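Local coordinates for molybdopterin-guanine dinucleotide biosynthesis protein B (mobB) (Archaeoglobus fulgidus, PDB 2F1R) that probably binds GTP and takes part in the biosynthesis of the molybdopterin-guanine dinucleotide cofactor, at the interface of chains A and B. Sequence-based numbering; all coordinates share one arbitrary frame. Chains: chain A/B, molybdopterin-guanine dinucleotide biosynthesis protein B (mobB).

The four contacts are parts of one two-fold symmetric interface, so each has a twin with the chains exchanged. Contact 1 joins strand 70-76 of one chain to its counterpart in the other, about 16 to 18 Å from each of the other contacts, measured between C-alpha centres. Contacts 2 and 4 lie about 6 Å apart and share A:Ile56, B:Lys37 and B:Glu102. Contact 3, about 28 Å from contact 4, joins the same elements with chains exchanged. Each chain thus lends helix 52-59 and strands 62-66 and 70-76 to its partner, a strand-sharing arrangement that suggests, without proving, a dimer in solution.

Contact 1: the interface of chains A and B. Residues chain A 75-77, 82, 88, 92; chain B 67, 69-71.
A:Arg75 and B:Leu71 pair their backbones at the antiparallel meeting of the two 70-76 strands. The amide N of A:Arg75 donates to O of B:Leu71 at 2.9 Å, and N of B:Leu71 returns a bond of 2.8 Å to O of A:Arg75. Beyond the end of the strand, N of A:Val77 reaches O of B:Val69 at 3.1 Å. This donor stands 67° above the carbonyl plane, so the pairing is less regular here than between the strands proper.

Apolar packing centres on B:Leu71. With CG anti to the backbone N (chi1 -178°), its branches spread over chain A. CD2 lies against one face of the A:Tyr92 ring near its phenol end, 3.3 Å from CE2, while the two side chains run past each other in opposite directions. CD1 meets CG1 of A:Ile88 at 3.8 Å, their side chains crossing obliquely. A:Val77 covers the near side: its CG1 rests on CB of B:Leu71, and its CG2 sits over the peptide before B:Lys70, 3.6 Å from N of B:Lys70.

Within chain B, the hydroxyl OG of B:Ser67 donates in plane to a lone pair of O of B:Lys70 at 3.0 Å, bracing the turn that leads into the strand. The site joins strand 70-76 of one copy to the same strand of the other and plugs B:Leu71 against helix 85-93 of chain A, helping to hold the dimer seen in the crystal together.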
# COMPACT_ATOMS: atom_id res chain seq x y z
N ARG A 75 4.87 -3.68 2.40
CA ARG A 75 5.23 -4.32 3.65
C ARG A 75 5.47 -5.83 3.61
O ARG A 75 4.79 -6.56 2.91
CB ARG A 75 4.19 -3.98 4.71
CG ARG A 75 2.85 -4.50 4.42
CD ARG A 75 2.07 -4.45 5.70
NE ARG A 75 2.17 -5.65 6.47
CZ ARG A 75 1.94 -5.70 7.78
NH1 ARG A 75 1.65 -4.59 8.44
NH2 ARG A 75 2.04 -6.87 8.43
N ARG A 76 6.43 -6.29 4.40
CA ARG A 76 6.72 -7.73 4.52
C ARG A 76 5.56 -8.51 5.18
O ARG A 76 4.93 -8.08 6.19
CB ARG A 76 8.10 -7.97 5.17
CG ARG A 76 8.22 -7.51 6.65
CD ARG A 76 9.64 -6.99 7.06
NE ARG A 76 9.94 -5.74 6.34
CZ ARG A 76 10.95 -5.56 5.49
NH1 ARG A 76 11.81 -6.52 5.26
NH2 ARG A 76 11.07 -4.43 4.82
N VAL A 77 5.21 -9.63 4.56
CA VAL A 77 4.26 -10.54 5.18
C VAL A 77 4.83 -11.97 5.26
O VAL A 77 5.70 -12.31 4.50
CB VAL A 77 2.89 -10.56 4.40
CG1 VAL A 77 2.26 -9.19 4.47
CG2 VAL A 77 3.07 -11.05 2.93
N GLY A 82 -0.08 -13.26 3.23
CA GLY A 82 -0.26 -12.73 1.88
C GLY A 82 -1.27 -13.53 1.08
O GLY A 82 -1.86 -13.00 0.16
N ILE A 88 -6.15 -9.75 4.69
CA ILE A 88 -5.96 -8.56 3.86
C ILE A 88 -7.14 -7.60 4.02
O ILE A 88 -6.93 -6.42 4.24
CB ILE A 88 -5.70 -8.89 2.38
CG1 ILE A 88 -4.42 -9.71 2.19
CG2 ILE A 88 -5.52 -7.62 1.54
CD1 ILE A 88 -4.33 -10.43 0.79
N TYR A 92 -6.80 -3.70 5.57
CA TYR A 92 -6.70 -2.75 4.49
C TYR A 92 -8.01 -2.28 3.88
O TYR A 92 -8.08 -1.19 3.35
CB TYR A 92 -5.84 -3.34 3.38
CG TYR A 92 -4.38 -3.37 3.70
CD1 TYR A 92 -3.60 -2.23 3.55
CD2 TYR A 92 -3.77 -4.52 4.17
CE1 TYR A 92 -2.26 -2.23 3.85
CE2 TYR A 92 -2.42 -4.54 4.48
CZ TYR A 92 -1.68 -3.38 4.31
OH TYR A 92 -0.33 -3.39 4.61
N SER B 67 1.83 -11.07 -2.71
CA SER B 67 2.83 -12.03 -3.09
C SER B 67 3.21 -12.85 -1.89
O SER B 67 2.77 -12.55 -0.76
CB SER B 67 4.04 -11.35 -3.72
OG SER B 67 4.93 -10.84 -2.75
N VAL B 69 5.89 -13.00 -0.09
CA VAL B 69 6.53 -12.35 1.06
C VAL B 69 6.37 -10.82 1.19
O VAL B 69 6.99 -10.19 2.06
CB VAL B 69 8.04 -12.77 1.29
CG1 VAL B 69 8.14 -14.21 1.87
CG2 VAL B 69 8.90 -12.57 0.02
N LYS B 70 5.52 -10.23 0.35
CA LYS B 70 5.45 -8.79 0.28
C LYS B 70 3.99 -8.43 -0.07
O LYS B 70 3.36 -9.08 -0.93
CB LYS B 70 6.43 -8.32 -0.79
CG LYS B 70 6.60 -6.83 -1.09
CD LYS B 70 7.85 -6.68 -2.01
CE LYS B 70 8.16 -5.25 -2.53
NZ LYS B 70 9.66 -4.95 -2.73
N LEU B 71 3.47 -7.41 0.58
CA LEU B 71 2.17 -6.88 0.17
C LEU B 71 2.27 -5.40 -0.20
O LEU B 71 2.87 -4.58 0.48
CB LEU B 71 1.15 -7.09 1.29
CG LEU B 71 -0.28 -6.62 1.00
CD1 LEU B 71 -1.27 -7.74 1.28
CD2 LEU B 71 -0.62 -5.39 1.83

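Contact 2: the interface of chains A and B. Residues chain A 52-53, 56, 64-65; chain B 37, 39, 102.
B:Lys37 meets chain A along its whole length. Its amide N donates to O of A:Val64 at 2.8 Å, nearly along the C=O axis, and this bond belongs to a parallel bridge between strand 62-66 of chain A and strand 33-38 of chain B. The aliphatic chain then runs toward helix 52-59 of chain A, bending at chi3 (-44°). CD crosses the CD1 tip of A:Ile56 at a slant, 3.7 Å away. One carbon further on, CE lies 3.7 Å from CB of A:Ser53.

A second apolar pair lies across the bridge. A:Ile65, with CG2 anti to its backbone N, brings that methyl to the CD2 corner of the B:His39 imidazole at 3.5 Å; the two side chains lie side by side and point the same way.

Farther out, the ammonium end of B:Lys37 comes to the first turn of helix 52-59. The positive end of the helix dipole would probably disfavour it there, which the carboxylate of A:Asp52 may partly offset, although the charged atoms do not touch. B:Glu102, extended beyond CG, comes in next to the lysine chain, and its carboxylate OE2 ends 3.4 Å from the CD1 methyl of A:Ile56.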
# COMPACT_ATOMS: atom_id res chain seq x y z
N ASP A 52 15.11 4.81 -3.90
CA ASP A 52 15.41 4.87 -2.47
C ASP A 52 14.46 4.07 -1.61
O ASP A 52 14.86 3.52 -0.60
CB ASP A 52 15.46 6.33 -1.96
CG ASP A 52 16.71 7.08 -2.42
OD1 ASP A 52 17.73 6.43 -2.78
OD2 ASP A 52 16.68 8.33 -2.41
N SER A 53 13.18 4.02 -2.00
CA SER A 53 12.18 3.31 -1.21
C SER A 53 12.44 1.80 -1.26
O SER A 53 12.28 1.08 -0.27
CB SER A 53 10.76 3.69 -1.63
OG SER A 53 10.57 3.64 -3.02
N ILE A 56 15.37 1.41 1.18
CA ILE A 56 14.83 1.43 2.54
C ILE A 56 14.09 0.10 2.81
O ILE A 56 14.32 -0.57 3.82
CB ILE A 56 13.94 2.70 2.81
CG1 ILE A 56 14.81 3.96 2.85
CG2 ILE A 56 13.21 2.56 4.13
CD1 ILE A 56 14.19 5.22 2.28
N VAL A 64 5.97 3.59 3.40
CA VAL A 64 4.80 4.35 2.90
C VAL A 64 5.29 5.45 1.99
O VAL A 64 6.13 6.25 2.40
CB VAL A 64 3.90 4.94 4.03
CG1 VAL A 64 2.80 5.81 3.46
CG2 VAL A 64 3.24 3.87 4.85
N ILE A 65 4.81 5.46 0.76
CA ILE A 65 5.10 6.55 -0.16
C ILE A 65 3.86 7.40 -0.23
O ILE A 65 2.80 6.94 -0.66
CB ILE A 65 5.51 6.04 -1.55
CG1 ILE A 65 6.61 5.00 -1.39
CG2 ILE A 65 6.10 7.17 -2.38
CD1 ILE A 65 7.12 4.39 -2.70
N LYS B 37 7.96 8.16 3.26
CA LYS B 37 8.56 9.12 2.35
C LYS B 37 7.47 9.87 1.59
O LYS B 37 6.73 9.29 0.81
CB LYS B 37 9.49 8.49 1.29
CG LYS B 37 10.14 7.14 1.59
CD LYS B 37 11.29 6.89 0.60
CE LYS B 37 10.91 7.27 -0.85
NZ LYS B 37 12.04 7.62 -1.83
N HIS B 39 6.28 12.39 -1.37
CA HIS B 39 6.42 13.13 -2.64
C HIS B 39 5.33 14.21 -2.74
O HIS B 39 4.17 13.90 -2.98
CB HIS B 39 6.32 12.18 -3.84
CG HIS B 39 7.45 11.22 -3.93
ND1 HIS B 39 8.42 11.31 -4.91
CD2 HIS B 39 7.79 10.15 -3.17
CE1 HIS B 39 9.30 10.32 -4.76
NE2 HIS B 39 8.93 9.61 -3.70
N GLU B 102 11.01 10.34 6.07
CA GLU B 102 12.02 10.95 5.28
C GLU B 102 11.42 12.22 4.65
O GLU B 102 10.64 12.16 3.68
CB GLU B 102 12.63 9.95 4.26
CG GLU B 102 13.78 10.56 3.48
CD GLU B 102 14.62 9.58 2.68
OE1 GLU B 102 15.84 9.79 2.63
OE2 GLU B 102 14.09 8.63 2.08

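Contact 3: the interface of chains A and B. Residues chain A 20, 23, 34-35, 37, 102; chain B 56, 61-64.
Helix 12-28 and strand 33-37 of chain A meet helix 53-59 and strand 62-66 of chain B, with A:Val35 touching B:Ile56, B:Ala61 and the strand backbone. The helix of chain A is the one that follows the P-loop, the phosphate-binding motif of this nucleotide-binding family.

The strands pair in parallel. N of A:Val35 donates to O of B:Asp62 at 2.9 Å, in a bond of 168° at the hydrogen. O of A:Val35 accepts from N of B:Val64, and N of A:Lys37 bonds O of B:Val64, so the pairing steps from one chain to the other along both backbones. The CG1 methyl of B:Val63 comes to 3.7 Å from O of A:Val35.

B:Ile56 packs over the strand. Its CG2, anti to the backbone N, lies 3.8 Å from CB of A:Val35, the side chains crossing at about a right angle. The CD1 tip reaches CD of A:Lys37 at 3.6 Å and also approaches the carboxylate OE2 of A:Glu102. Those two residues of chain A form a salt bridge, NZ of A:Lys37 to OE1 of A:Glu102 at 3.6 Å. From the helix, the CG2 methyl of A:Thr20 covers CA and CG1 of B:Ile56. A:Met23, its chain bent at chi2 and chi3, curls its thioether over B:Ala61: the terminal CE sits 3.5 Å from CB of B:Ala61, with SD of A:Met23 close behind.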
# COMPACT_ATOMS: atom_id res chain seq x y z
N THR A 20 -11.55 -3.59 -15.55
CA THR A 20 -11.27 -2.20 -15.88
C THR A 20 -12.42 -1.54 -16.66
O THR A 20 -12.75 -0.38 -16.41
CB THR A 20 -9.93 -2.01 -16.60
OG1 THR A 20 -10.02 -2.64 -17.87
CG2 THR A 20 -8.80 -2.63 -15.80
N MET A 23 -15.18 -0.93 -13.97
CA MET A 23 -14.80 0.05 -12.94
C MET A 23 -15.44 1.47 -13.06
O MET A 23 -16.11 1.94 -12.10
CB MET A 23 -13.25 0.07 -12.74
CG MET A 23 -12.78 0.57 -11.33
SD MET A 23 -13.49 -0.32 -9.97
CE MET A 23 -12.79 -1.90 -10.29
N ALA A 34 -12.03 -1.71 -4.24
CA ALA A 34 -10.63 -2.15 -4.25
C ALA A 34 -10.52 -3.50 -4.97
O ALA A 34 -11.44 -4.30 -4.90
CB ALA A 34 -10.07 -2.25 -2.87
N VAL A 35 -9.43 -3.69 -5.71
CA VAL A 35 -9.09 -4.96 -6.40
C VAL A 35 -7.86 -5.62 -5.75
O VAL A 35 -6.81 -4.94 -5.55
CB VAL A 35 -8.83 -4.73 -7.88
CG1 VAL A 35 -8.31 -6.01 -8.59
CG2 VAL A 35 -10.10 -4.19 -8.56
N LYS A 37 -5.11 -8.55 -6.27
CA LYS A 37 -4.54 -9.43 -7.28
C LYS A 37 -3.22 -9.99 -6.80
O LYS A 37 -2.58 -9.42 -5.94
CB LYS A 37 -4.42 -8.72 -8.64
CG LYS A 37 -3.49 -7.50 -8.69
CD LYS A 37 -3.28 -6.95 -10.14
CE LYS A 37 -2.18 -7.72 -10.96
NZ LYS A 37 -2.53 -7.74 -12.43
N GLU A 102 -8.91 -10.69 -8.31
CA GLU A 102 -8.58 -11.19 -9.64
C GLU A 102 -7.92 -12.51 -9.33
O GLU A 102 -6.79 -12.58 -8.80
CB GLU A 102 -7.73 -10.22 -10.45
CG GLU A 102 -7.35 -10.63 -11.85
CD GLU A 102 -6.26 -9.69 -12.44
OE1 GLU A 102 -5.12 -10.14 -12.75
OE2 GLU A 102 -6.53 -8.48 -12.57
N ILE B 56 -5.56 -1.14 -13.64
CA ILE B 56 -6.62 -1.33 -12.64
C ILE B 56 -6.79 -0.07 -11.80
O ILE B 56 -7.88 0.48 -11.73
CB ILE B 56 -6.37 -2.56 -11.77
CG1 ILE B 56 -6.46 -3.84 -12.64
CG2 ILE B 56 -7.37 -2.62 -10.65
CD1 ILE B 56 -5.57 -5.01 -12.14
N ALA B 61 -9.91 1.91 -9.40
CA ALA B 61 -9.92 1.04 -8.21
C ALA B 61 -8.65 1.26 -7.44
O ALA B 61 -7.61 1.55 -8.05
CB ALA B 61 -10.03 -0.44 -8.62
N ASP B 62 -8.71 1.20 -6.12
CA ASP B 62 -7.47 1.05 -5.31
C ASP B 62 -7.03 -0.42 -5.45
O ASP B 62 -7.87 -1.28 -5.78
CB ASP B 62 -7.69 1.44 -3.84
CG ASP B 62 -8.13 2.88 -3.69
OD1 ASP B 62 -7.89 3.64 -4.60
OD2 ASP B 62 -8.76 3.28 -2.68
N VAL B 63 -5.73 -0.70 -5.26
CA VAL B 63 -5.20 -2.04 -5.56
C VAL B 63 -4.40 -2.54 -4.39
O VAL B 63 -3.55 -1.83 -3.85
CB VAL B 63 -4.20 -2.03 -6.79
CG1 VAL B 63 -3.91 -3.45 -7.26
CG2 VAL B 63 -4.79 -1.29 -7.96
N VAL B 64 -4.64 -3.80 -4.02
CA VAL B 64 -3.67 -4.62 -3.30
C VAL B 64 -2.98 -5.63 -4.27
O VAL B 64 -3.65 -6.40 -4.98
CB VAL B 64 -4.30 -5.42 -2.10
CG1 VAL B 64 -3.23 -6.30 -1.40
CG2 VAL B 64 -4.99 -4.47 -1.08

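Contact 4: the interface of chains A and B. Residues chain A 55-56, 59; chain B 16, 19-20, 35, 37, 102.
A:Ile56 and B:Thr20 bury the most surface here, 84 and 45 Å² respectively, and they meet through carbon. The CG2 methyl of B:Thr20 lies 3.6 Å from CA of A:Ile56 and similarly close to the carbonyl O of A:Lys55, so it presses on the helix backbone as well as on the CG1 branch of the isoleucine. That methyl is anti to the carbonyl carbon of B:Thr20, while OG1, between the backbone N and that carbon (chi1 52°), bonds back to O of B:Thr16 at 2.9 Å within its own helix. On the strand side, CG2 of A:Ile56 meets CG2 of B:Val35 at 3.6 Å, the two side chains at about a right angle. The CD1 end continues toward B:Lys37 and B:Glu102.

A:Ser59 flanks B:Thr20, its CB 3.6 Å from O of B:Thr20. Its own hydroxyl OG is turned inward, donating to a lone pair of O of A:Ile56 at 2.6 Å. B:Thr16, the last P-loop residue, donates through OG1 to the syn lone pair of OE1 of B:Glu102 at 2.9 Å, which helps to fix that carboxylate beside A:Ile56.

Helix 52-59 of chain A thus runs nearly parallel to helix 14-28 of chain B and packs between it and strand 33-38, beside the end of that chain's P-loop.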
# COMPACT_ATOMS: atom_id res chain seq x y z
N LYS A 55 15.59 0.61 -1.60
CA LYS A 55 16.71 0.51 -0.64
C LYS A 55 16.26 0.49 0.82
O LYS A 55 16.74 -0.31 1.62
CB LYS A 55 17.66 1.69 -0.80
CG LYS A 55 18.63 1.52 -1.89
CD LYS A 55 19.26 2.85 -2.24
CE LYS A 55 19.64 2.90 -3.73
NZ LYS A 55 20.68 3.94 -3.96
N ILE A 56 15.37 1.41 1.18
CA ILE A 56 14.83 1.43 2.54
C ILE A 56 14.09 0.10 2.81
O ILE A 56 14.32 -0.57 3.82
CB ILE A 56 13.94 2.70 2.81
CG1 ILE A 56 14.81 3.96 2.85
CG2 ILE A 56 13.21 2.56 4.13
CD1 ILE A 56 14.19 5.22 2.28
N SER A 59 16.50 -2.73 3.49
CA SER A 59 17.23 -2.56 4.74
C SER A 59 16.40 -3.07 5.91
O SER A 59 16.89 -3.25 7.03
CB SER A 59 17.63 -1.08 4.91
OG SER A 59 16.50 -0.27 5.26
N THR B 16 18.86 9.00 3.21
CA THR B 16 18.64 7.58 2.85
C THR B 16 19.72 6.63 3.36
O THR B 16 19.42 5.60 3.99
CB THR B 16 18.50 7.36 1.30
OG1 THR B 16 17.46 8.19 0.81
CG2 THR B 16 18.17 5.88 0.95
N ILE B 19 19.31 6.26 7.20
CA ILE B 19 18.18 5.38 7.51
C ILE B 19 18.50 3.90 7.23
O ILE B 19 18.33 3.04 8.12
CB ILE B 19 16.90 5.86 6.80
CG1 ILE B 19 16.53 7.28 7.31
CG2 ILE B 19 15.78 4.82 7.00
CD1 ILE B 19 15.50 8.04 6.47
N THR B 20 19.04 3.63 6.04
CA THR B 20 19.24 2.25 5.62
C THR B 20 20.37 1.65 6.43
O THR B 20 20.29 0.47 6.85
CB THR B 20 19.49 2.09 4.08
OG1 THR B 20 20.54 2.96 3.66
CG2 THR B 20 18.20 2.46 3.30
N VAL B 35 8.91 3.47 7.33
CA VAL B 35 9.41 4.75 6.85
C VAL B 35 8.40 5.34 5.89
O VAL B 35 8.01 4.68 4.93
CB VAL B 35 10.77 4.60 6.12
CG1 VAL B 35 11.20 5.91 5.44
CG2 VAL B 35 11.88 4.10 7.10
N LYS B 37 7.96 8.16 3.26
CA LYS B 37 8.56 9.12 2.35
C LYS B 37 7.47 9.87 1.59
O LYS B 37 6.73 9.29 0.81
CB LYS B 37 9.49 8.49 1.29
CG LYS B 37 10.14 7.14 1.59
CD LYS B 37 11.29 6.89 0.60
CE LYS B 37 10.91 7.27 -0.85
NZ LYS B 37 12.04 7.62 -1.83
N GLU B 102 11.01 10.34 6.07
CA GLU B 102 12.02 10.95 5.28
C GLU B 102 11.42 12.22 4.65
O GLU B 102 10.64 12.16 3.68
CB GLU B 102 12.63 9.95 4.26
CG GLU B 102 13.78 10.56 3.48
CD GLU B 102 14.62 9.58 2.68
OE1 GLU B 102 15.84 9.79 2.63
OE2 GLU B 102 14.09 8.63 2.08